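Local structure of hydrolase (Thermococcus thioreducens, 6IAH) at residues A[170-175]-A[186-191]. The protein is a magnesium-binding phosphatase of the haloacid dehalogenase superfamily with diverse substrate specificity, perhaps including phosphoglycolate. Numbering follows the deposited sequence.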
ATOM      1  N   ASN A 170       8.744 -14.691  -8.049  1.00 31.68           N
ATOM      2  CA  ASN A 170       8.001 -15.258  -6.928  1.00 28.64           C
ATOM      3  C   ASN A 170       7.311 -14.098  -6.210  1.00 32.17           C
ATOM      4  O   ASN A 170       7.978 -13.326  -5.525  1.00 27.63           O
ATOM      5  CB  ASN A 170       8.988 -15.945  -5.999  1.00 31.56           C
ATOM      6  CG  ASN A 170       9.864 -16.965  -6.706  1.00 32.25           C
ATOM      7  OD1 ASN A 170       9.379 -17.760  -7.481  1.00 33.68           O
ATOM      8  ND2 ASN A 170      11.160 -16.946  -6.413  1.00 30.89           N
ATOM      9  N   ALA A 171       5.999 -13.922  -6.408  1.00 29.54           N
ATOM     10  CA  ALA A 171       5.308 -12.783  -5.869  1.00 30.87           C
ATOM     11  C   ALA A 171       3.916 -13.241  -5.437  1.00 34.42           C
ATOM     12  O   ALA A 171       3.273 -13.998  -6.173  1.00 33.31           O
ATOM     13  CB  ALA A 171       5.203 -11.707  -6.920  1.00 31.50           C
ATOM     14  N   VAL A 172       3.488 -12.818  -4.248  1.00 28.90           N
ATOM     15  CA  VAL A 172       2.089 -12.967  -3.798  1.00 28.05           C
ATOM     16  C   VAL A 172       1.497 -11.580  -3.756  1.00 28.66           C
ATOM     17  O   VAL A 172       2.045 -10.708  -3.071  1.00 26.37           O
ATOM     18  CB  VAL A 172       2.039 -13.615  -2.423  1.00 29.80           C
ATOM     19  CG1 VAL A 172       0.635 -13.717  -1.899  1.00 29.39           C
ATOM     20  CG2 VAL A 172       2.620 -15.039  -2.536  1.00 30.77           C
ATOM     21  N   THR A 173       0.381 -11.385  -4.475  1.00 27.01           N
ATOM     22  CA  THR A 173      -0.297 -10.080  -4.601  1.00 30.06           C
ATOM     23  C   THR A 173      -1.700 -10.276  -4.060  1.00 30.60           C
ATOM     24  O   THR A 173      -2.107 -11.400  -3.699  1.00 31.16           O
ATOM     25  CB  THR A 173      -0.379  -9.572  -6.069  1.00 30.72           C
ATOM     26  OG1 THR A 173      -0.900 -10.622  -6.893  1.00 29.18           O
ATOM     27  CG2 THR A 173       0.979  -9.235  -6.566  1.00 30.05           C
ATOM     28  N   ARG A 174      -2.425  -9.188  -3.978  1.00 30.51           N
ATOM     29  CA  ARG A 174      -3.727  -9.205  -3.307  1.00 35.76           C
ATOM     30  C   ARG A 174      -4.820 -10.064  -3.956  1.00 39.70           C
ATOM     31  O   ARG A 174      -5.794 -10.346  -3.314  1.00 45.57           O
ATOM     32  CB  ARG A 174      -4.202  -7.794  -3.060  1.00 36.38           C
ATOM     33  CG  ARG A 174      -4.668  -7.067  -4.306  1.00 39.45           C
ATOM     34  CD  ARG A 174      -5.587  -5.920  -3.941  1.00 41.91           C
ATOM     35  NE  ARG A 174      -5.840  -5.038  -5.085  1.00 42.19           N
ATOM     36  CZ  ARG A 174      -5.198  -3.890  -5.341  1.00 49.10           C
ATOM     37  NH1 ARG A 174      -4.164  -3.431  -4.585  1.00 45.77           N
ATOM     38  NH2 ARG A 174      -5.560  -3.195  -6.417  1.00 54.58           N
ATOM     39  N   GLU A 175      -4.636 -10.484  -5.204  1.00 40.94           N
ATOM     40  CA  GLU A 175      -5.520 -11.457  -5.880  1.00 44.97           C
ATOM     41  C   GLU A 175      -5.550 -12.794  -5.155  1.00 45.43           C
ATOM     42  O   GLU A 175      -6.462 -13.582  -5.376  1.00 50.86           O
ATOM     43  CB  GLU A 175      -5.039 -11.787  -7.319  1.00 47.85           C
ATOM     44  CG  GLU A 175      -5.185 -10.665  -8.354  1.00 49.51           C
ATOM     45  CD  GLU A 175      -4.115  -9.598  -8.227  1.00 47.92           C
ATOM     46  OE1 GLU A 175      -3.148  -9.853  -7.476  1.00 40.01           O
ATOM     47  OE2 GLU A 175      -4.264  -8.501  -8.819  1.00 46.48           O
ATOM     48  N   TRP A 186       3.352 -18.792   3.383  1.00 29.69           N
ATOM     49  CA  TRP A 186       3.456 -20.226   3.106  1.00 31.36           C
ATOM     50  C   TRP A 186       3.380 -20.506   1.624  1.00 35.65           C
ATOM     51  O   TRP A 186       4.109 -21.342   1.101  1.00 33.72           O
ATOM     52  CB  TRP A 186       2.353 -20.989   3.820  1.00 31.21           C
ATOM     53  CG  TRP A 186       2.343 -22.416   3.475  1.00 33.54           C
ATOM     54  CD1 TRP A 186       1.590 -23.017   2.519  1.00 36.81           C
ATOM     55  CD2 TRP A 186       3.171 -23.428   4.048  1.00 34.30           C
ATOM     56  NE1 TRP A 186       1.878 -24.369   2.489  1.00 40.94           N
ATOM     57  CE2 TRP A 186       2.838 -24.641   3.430  1.00 38.87           C
ATOM     58  CE3 TRP A 186       4.123 -23.428   5.063  1.00 38.35           C
ATOM     59  CZ2 TRP A 186       3.445 -25.860   3.789  1.00 46.65           C
ATOM     60  CZ3 TRP A 186       4.723 -24.643   5.432  1.00 44.18           C
ATOM     61  CH2 TRP A 186       4.381 -25.835   4.797  1.00 41.70           C
ATOM     62  N   GLU A 187       2.486 -19.794   0.946  1.00 38.36           N
ATOM     63  CA  GLU A 187       2.368 -19.861  -0.506  1.00 38.07           C
ATOM     64  C   GLU A 187       3.709 -19.794  -1.233  1.00 35.67           C
ATOM     65  O   GLU A 187       3.945 -20.535  -2.181  1.00 34.98           O
ATOM     66  CB  GLU A 187       1.468 -18.709  -1.013  1.00 42.12           C
ATOM     67  CG  GLU A 187       1.036 -18.806  -2.474  1.00 50.43           C
ATOM     68  CD  GLU A 187       0.415 -20.165  -2.806  1.00 56.54           C
ATOM     69  OE1 GLU A 187      -0.121 -20.815  -1.853  1.00 59.72           O
ATOM     70  OE2 GLU A 187       0.523 -20.598  -3.997  1.00 61.33           O
ATOM     71  N   LEU A 188       4.563 -18.872  -0.809  1.00 32.52           N
ATOM     72  CA  LEU A 188       5.867 -18.686  -1.397  1.00 35.83           C
ATOM     73  C   LEU A 188       6.877 -19.717  -0.902  1.00 32.93           C
ATOM     74  O   LEU A 188       7.520 -20.379  -1.703  1.00 31.72           O
ATOM     75  CB  LEU A 188       6.430 -17.302  -1.073  1.00 38.23           C
ATOM     76  CG  LEU A 188       6.189 -16.123  -1.981  1.00 42.39           C
ATOM     77  CD1 LEU A 188       7.170 -15.046  -1.563  1.00 44.06           C
ATOM     78  CD2 LEU A 188       6.354 -16.539  -3.439  1.00 43.47           C
ATOM     79  N   VAL A 189       7.070 -19.775   0.420  1.00 29.01           N
ATOM     80  CA  VAL A 189       8.226 -20.459   0.988  1.00 29.17           C
ATOM     81  C   VAL A 189       7.976 -21.941   1.284  1.00 34.31           C
ATOM     82  O   VAL A 189       8.918 -22.685   1.356  1.00 35.33           O
ATOM     83  CB  VAL A 189       8.840 -19.729   2.182  1.00 29.85           C
ATOM     84  CG1 VAL A 189       9.143 -18.268   1.815  1.00 30.97           C
ATOM     85  CG2 VAL A 189       7.953 -19.764   3.448  1.00 31.61           C
ATOM     86  N   ARG A 190       6.725 -22.356   1.469  1.00 35.92           N
ATOM     87  CA  ARG A 190       6.387 -23.755   1.742  1.00 38.82           C
ATOM     88  C   ARG A 190       7.267 -24.438   2.852  1.00 36.16           C
ATOM     89  O   ARG A 190       7.769 -25.520   2.680  1.00 38.42           O
ATOM     90  CB  ARG A 190       6.459 -24.515   0.429  1.00 40.10           C
ATOM     91  CG  ARG A 190       5.575 -23.959  -0.678  1.00 46.52           C
ATOM     92  CD  ARG A 190       4.093 -24.187  -0.401  1.00 53.64           C
ATOM     93  NE  ARG A 190       3.213 -23.501  -1.362  1.00 64.40           N
ATOM     94  CZ  ARG A 190       2.642 -24.040  -2.447  1.00 71.38           C
ATOM     95  NH1 ARG A 190       2.854 -25.309  -2.789  1.00 70.25           N
ATOM     96  NH2 ARG A 190       1.850 -23.293  -3.215  1.00 76.37           N
ATOM     97  N   GLY A 191       7.488 -23.729   3.947  1.00 38.35           N
ATOM     98  CA  GLY A 191       8.255 -24.224   5.082  1.00 38.71           C
ATOM     99  C   GLY A 191       9.771 -24.116   5.012  1.00 38.22           C
ATOM    100  O   GLY A 191      10.441 -24.555   5.915  1.00 38.08           O
TER
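Glu187, whose aliphatic stem touches Val172, sends both carboxylate oxygens to NH2 of Arg190, three residues on and just past the end of the helix, where phi turns positive; the shorter link, the salt bridge from NH2 to OE2, spans 3.1 Å, and both hydrogen bonds are weak. A further weak bond joins Arg190 NE to the backbone O of Glu187, while the CA of Arg190 lies 3.8 Å above the plane of the Trp186 ring, over its centre. The bent chain of Glu187 lets the stem touch Val172 while the carboxylate meets Arg190: CG stands anti to the backbone N (chi1 -169°), the bend at chi2 (52°) turns CD off the line of the chain, and the end of the side chain leads away from 170-175. CB and CG stay behind, each 4.1 Å from Val172 CG2.

No hydrogen bond crosses between 170-175 and 186-191, which meet through apolar surface. Val172 CG2, the branch anti to the carbonyl carbon, reaches Leu188 CG at 3.8 Å, and the two side chains run past one another in opposite senses. Leu188 CD2 meets Asn170 CB at 3.7 Å and lies against the Asn170-Ala171 peptide. Asn170 ND2 is hydrogen-bonded to Leu146 O on strand 145-149. Leu188 also touches Val4 and Val149, so one leucine bridges helix 183-189 to three strands. Helix 183-189 connects strand 171-172 to parallel strand 194-198, a beta-alpha-beta crossover passing over strands 145-149 and 2-5, as in the Rossmann-like core of haloacid dehalogenase hydrolases, with sheet order 3-2-1-4-5.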